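Local atomic coordinates of arabinogalactan endo-1,4-beta-galactosidase (PDB entry 7OSK), a protein that probably hydrolyses internal beta-1,4-galactosidic linkages of arabinogalactan through its calcium-binding glycoside hydrolase family 53 domain. Residues Y166-T169 / Y170-K174. Residues are numbered along the deposited sequence; the frame is centred on the assembly and turned at random.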
ATOM      1  N   TYR A 166       8.125 -18.521   8.091  1.00 23.66           N
ATOM      2  CA  TYR A 166       8.491 -18.124   9.443  1.00 24.64           C
ATOM      3  C   TYR A 166       9.922 -17.608   9.487  1.00 24.98           C
ATOM      4  O   TYR A 166      10.171 -16.488   9.935  1.00 23.50           O
ATOM      5  CB  TYR A 166       8.334 -19.288  10.423  1.00 25.70           C
ATOM      6  CG  TYR A 166       8.856 -18.956  11.805  1.00 26.85           C
ATOM      7  CD1 TYR A 166       8.070 -18.262  12.717  1.00 24.32           C
ATOM      8  CD2 TYR A 166      10.140 -19.322  12.192  1.00 26.34           C
ATOM      9  CE1 TYR A 166       8.546 -17.948  13.976  1.00 25.85           C
ATOM     10  CE2 TYR A 166      10.623 -19.013  13.450  1.00 25.37           C
ATOM     11  CZ  TYR A 166       9.822 -18.326  14.337  1.00 25.40           C
ATOM     12  OH  TYR A 166      10.297 -18.016  15.590  1.00 25.21           O
ATOM     13  N   ASN A 167      10.856 -18.431   9.020  1.00 25.76           N
ATOM     14  CA  ASN A 167      12.274 -18.106   9.102  1.00 23.82           C
ATOM     15  C   ASN A 167      12.650 -16.889   8.265  1.00 21.87           C
ATOM     16  O   ASN A 167      13.544 -16.130   8.634  1.00 21.33           O
ATOM     17  CB  ASN A 167      13.116 -19.303   8.668  1.00 27.18           C
ATOM     18  CG  ASN A 167      14.593 -19.085   8.906  1.00 30.19           C
ATOM     19  OD1 ASN A 167      15.333 -18.699   7.997  1.00 28.76           O
ATOM     20  ND2 ASN A 167      15.032 -19.323  10.137  1.00 29.10           N
ATOM     21  N   TRP A 168      11.970 -16.705   7.139  1.00 22.99           N
ATOM     22  CA  TRP A 168      12.242 -15.560   6.279  1.00 22.27           C
ATOM     23  C   TRP A 168      11.682 -14.284   6.895  1.00 22.67           C
ATOM     24  O   TRP A 168      12.358 -13.257   6.922  1.00 21.58           O
ATOM     25  CB  TRP A 168      11.653 -15.766   4.881  1.00 22.44           C
ATOM     26  CG  TRP A 168      11.986 -14.643   3.951  1.00 22.40           C
ATOM     27  CD1 TRP A 168      13.109 -14.518   3.186  1.00 23.37           C
ATOM     28  CD2 TRP A 168      11.196 -13.477   3.696  1.00 20.45           C
ATOM     29  NE1 TRP A 168      13.067 -13.346   2.469  1.00 18.77           N
ATOM     30  CE2 TRP A 168      11.902 -12.689   2.763  1.00 18.96           C
ATOM     31  CE3 TRP A 168       9.961 -13.021   4.165  1.00 22.32           C
ATOM     32  CZ2 TRP A 168      11.413 -11.474   2.290  1.00 18.79           C
ATOM     33  CZ3 TRP A 168       9.476 -11.814   3.693  1.00 21.35           C
ATOM     34  CH2 TRP A 168      10.201 -11.054   2.766  1.00 20.34           C
ATOM     35  N   THR A 169      10.449 -14.357   7.390  1.00 21.92           N
ATOM     36  CA  THR A 169       9.809 -13.210   8.025  1.00 21.26           C
ATOM     37  C   THR A 169      10.582 -12.777   9.262  1.00 22.87           C
ATOM     38  O   THR A 169      10.768 -11.583   9.501  1.00 22.84           O
ATOM     39  CB  THR A 169       8.357 -13.522   8.429  1.00 19.98           C
ATOM     40  OG1 THR A 169       7.615 -13.929   7.273  1.00 24.40           O
ATOM     41  CG2 THR A 169       7.692 -12.297   9.049  1.00 20.62           C
ATOM     42  N   TYR A 170      11.016 -13.754  10.051  1.00 21.30           N
ATOM     43  CA  TYR A 170      11.767 -13.474  11.265  1.00 21.94           C
ATOM     44  C   TYR A 170      13.053 -12.737  10.921  1.00 21.30           C
ATOM     45  O   TYR A 170      13.306 -11.643  11.425  1.00 21.68           O
ATOM     46  CB  TYR A 170      12.080 -14.768  12.020  1.00 23.44           C
ATOM     47  CG  TYR A 170      12.914 -14.555  13.262  1.00 23.32           C
ATOM     48  CD1 TYR A 170      12.328 -14.158  14.456  1.00 21.83           C
ATOM     49  CD2 TYR A 170      14.290 -14.747  13.239  1.00 23.97           C
ATOM     50  CE1 TYR A 170      13.086 -13.957  15.592  1.00 22.71           C
ATOM     51  CE2 TYR A 170      15.056 -14.550  14.370  1.00 24.79           C
ATOM     52  CZ  TYR A 170      14.450 -14.155  15.544  1.00 25.64           C
ATOM     53  OH  TYR A 170      15.212 -13.957  16.673  1.00 28.55           O
ATOM     54  N   ASN A 171      13.853 -13.340  10.049  1.00 22.43           N
ATOM     55  CA  ASN A 171      15.115 -12.748   9.623  1.00 21.02           C
ATOM     56  C   ASN A 171      14.900 -11.437   8.872  1.00 20.94           C
ATOM     57  O   ASN A 171      15.717 -10.523   8.967  1.00 21.45           O
ATOM     58  CB  ASN A 171      15.890 -13.732   8.747  1.00 21.73           C
ATOM     59  CG  ASN A 171      16.531 -14.852   9.550  1.00 24.58           C
ATOM     60  OD1 ASN A 171      17.037 -14.633  10.650  1.00 27.04           O
ATOM     61  ND2 ASN A 171      16.514 -16.061   8.998  1.00 24.82           N
ATOM     62  N   ALA A 172      13.802 -11.349   8.126  1.00 22.38           N
ATOM     63  CA  ALA A 172      13.467 -10.122   7.411  1.00 18.91           C
ATOM     64  C   ALA A 172      13.290  -8.973   8.396  1.00 21.39           C
ATOM     65  O   ALA A 172      13.939  -7.940   8.268  1.00 20.73           O
ATOM     66  CB  ALA A 172      12.211 -10.304   6.578  1.00 17.11           C
ATOM     67  N   LEU A 173      12.424  -9.161   9.388  1.00 23.40           N
ATOM     68  CA  LEU A 173      12.163  -8.113  10.369  1.00 20.51           C
ATOM     69  C   LEU A 173      13.352  -7.910  11.305  1.00 20.82           C
ATOM     70  O   LEU A 173      13.566  -6.807  11.809  1.00 21.31           O
ATOM     71  CB  LEU A 173      10.904  -8.438  11.174  1.00 19.85           C
ATOM     72  CG  LEU A 173       9.597  -8.434  10.372  1.00 19.45           C
ATOM     73  CD1 LEU A 173       8.432  -8.863  11.242  1.00 18.93           C
ATOM     74  CD2 LEU A 173       9.319  -7.068   9.761  1.00 19.12           C
ATOM     75  N   LYS A 174      14.129  -8.967  11.533  1.00 20.29           N
ATOM     76  CA  LYS A 174      15.362  -8.840  12.306  1.00 20.92           C
ATOM     77  C   LYS A 174      16.372  -7.978  11.554  1.00 22.88           C
ATOM     78  O   LYS A 174      17.183  -7.283  12.167  1.00 23.33           O
ATOM     79  CB  LYS A 174      15.969 -10.214  12.607  1.00 22.78           C
ATOM     80  CG  LYS A 174      15.681 -10.742  14.008  1.00 23.60           C
ATOM     81  CD  LYS A 174      16.352  -9.888  15.080  1.00 25.19           C
ATOM     82  CE  LYS A 174      16.087 -10.425  16.474  1.00 27.27           C
ATOM     83  NZ  LYS A 174      16.523  -9.463  17.521  1.00 26.03           N
TER
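Tyr166 O accepts the backbone N-H of Tyr170 at 2.9 Å, one of four successive i to i+4 bonds that join 166-169 to 170-174 in helix 158-178, one of the outer helices of this family 53 (beta/alpha)8 barrel. The phenol of Tyr166 reaches across to helix 206-223, where its OH is hydrogen-bonded to Asp222. One residue on, Asn167 O accepts the N-H of Asn171 (3.1 Å between O and N). On this exposed side the two amides stand nearly perpendicular, with Asn167 OD1 3.1 Å from Asn171 ND2. The indole of Trp168 leans outward and toward the C-terminal end of the helix, CG anti to the backbone N (chi1 -177°), and Ala172 CB sits over one face of the six-membered ring, a CH-pi contact 4.2 Å from the centroid and 6° off the normal. Phe135 of strand 130-135 meets the indole almost at right angles, tying the helix to the barrel wall. Buried Thr169 has its OG1 bonded to Val165 O and Tyr137 OH, whereas the side chains of Thr169 and Leu173 lie side by side and point the same way. Thr169 packs on Ala219 and Leu173 on Val220 of helix 206-223, Thr169 CG2 lying 4.1 Å from Leu173 CD1.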